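DegQ (Legionella pneumophila, PDB 4YO1) probably acts as a periplasmic serine endopeptidase of the HtrA family, seen here as its protease domain with the first PDZ domain. Local coordinates at residues 234-237 with 238-241. The protein carries 1 engineered substitution. Sequence-based numbering, arbitrary orientation.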
# COMPACT_ATOMS: atom_id res chain seq x y z
N ILE A 234 14.75 -5.67 10.30
CA ILE A 234 16.17 -5.74 10.61
C ILE A 234 16.85 -6.62 9.59
O ILE A 234 16.48 -7.79 9.45
CB ILE A 234 16.39 -6.32 12.02
CG1 ILE A 234 15.71 -5.44 13.08
CG2 ILE A 234 17.87 -6.45 12.32
CD1 ILE A 234 16.44 -4.14 13.39
N PRO A 235 17.85 -6.08 8.86
CA PRO A 235 18.54 -6.79 7.78
C PRO A 235 19.05 -8.12 8.30
O PRO A 235 19.72 -8.14 9.33
CB PRO A 235 19.72 -5.88 7.47
CG PRO A 235 19.31 -4.54 7.95
CD PRO A 235 18.48 -4.78 9.16
N ILE A 236 18.73 -9.21 7.61
CA ILE A 236 19.00 -10.55 8.10
C ILE A 236 20.48 -10.81 8.42
O ILE A 236 20.80 -11.69 9.21
CB ILE A 236 18.45 -11.64 7.14
CG1 ILE A 236 18.52 -13.03 7.78
CG2 ILE A 236 19.17 -11.60 5.82
CD1 ILE A 236 17.56 -13.21 8.96
N ASN A 237 21.38 -10.05 7.81
CA ASN A 237 22.78 -10.20 8.16
C ASN A 237 22.96 -9.83 9.62
O ASN A 237 23.45 -10.63 10.41
CB ASN A 237 23.67 -9.32 7.28
CG ASN A 237 23.84 -9.89 5.89
OD1 ASN A 237 23.64 -11.08 5.66
ND2 ASN A 237 24.22 -9.04 4.95
N MET A 238 22.53 -8.63 9.96
CA MET A 238 22.54 -8.15 11.33
C MET A 238 21.77 -9.08 12.25
O MET A 238 22.20 -9.36 13.37
CB MET A 238 21.92 -6.76 11.37
CG MET A 238 21.88 -6.09 12.72
SD MET A 238 21.64 -4.32 12.49
CE MET A 238 22.05 -3.72 14.12
N ALA A 239 20.63 -9.56 11.78
CA ALA A 239 19.80 -10.46 12.57
C ALA A 239 20.56 -11.73 12.93
O ALA A 239 20.57 -12.16 14.08
CB ALA A 239 18.53 -10.80 11.83
N LYS A 240 21.22 -12.32 11.93
CA LYS A 240 21.96 -13.55 12.16
C LYS A 240 23.16 -13.30 13.06
O LYS A 240 23.50 -14.15 13.89
CB LYS A 240 22.37 -14.20 10.83
CG LYS A 240 21.25 -15.04 10.23
CD LYS A 240 21.71 -15.87 9.03
CE LYS A 240 22.23 -14.98 7.92
NZ LYS A 240 22.54 -15.71 6.66
N ASP A 241 23.79 -12.14 12.92
CA ASP A 241 24.89 -11.81 13.82
C ASP A 241 24.47 -11.80 15.30
O ASP A 241 25.19 -12.32 16.15
CB ASP A 241 25.56 -10.50 13.40
CG ASP A 241 26.39 -10.64 12.12
OD1 ASP A 241 26.72 -11.79 11.74
OD2 ASP A 241 26.71 -9.61 11.48
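The flat peptide group joining Pro235 to Ile236 receives the N-H of Ala239 in the plane of the Pro235 carbonyl (N to O 3.0 Å); Lys240 N to Ile236 O and Asp241 N to Asn237 O follow. These three i to i+4 hydrogen bonds open helix 236-249, where strand 231-235 of the second trypsin-like barrel gives way to the helix that follows it. Pro235 suits the N-cap: an N-H here would have no carbonyl of a preceding turn to bond, so proline costs no helical bond. The amide of Asn237, CG anti to its own carbonyl carbon (chi1 -75°), is placed by Asp141, to whose OD1 ND2 donates a hydrogen bond, while Ser142 OG pairs with its backbone N; the side chain lies about 4 Å from a cadmium ion whose site includes Asp143 and Gln288. Branched, apolar Ile234 and Ile236 fit buried sites. Ile234 lays CG2 against Met238 CG at 4.0 Å, and Leu124 of the first barrel touches both Ile234 and the small Ala239, which suits this buried place. Partly exposed Lys240 lays its aliphatic CG near Ile236 CG1 (4.2 Å). Ile236 also brings CD1 to within 3.9 Å of Ala239 CB.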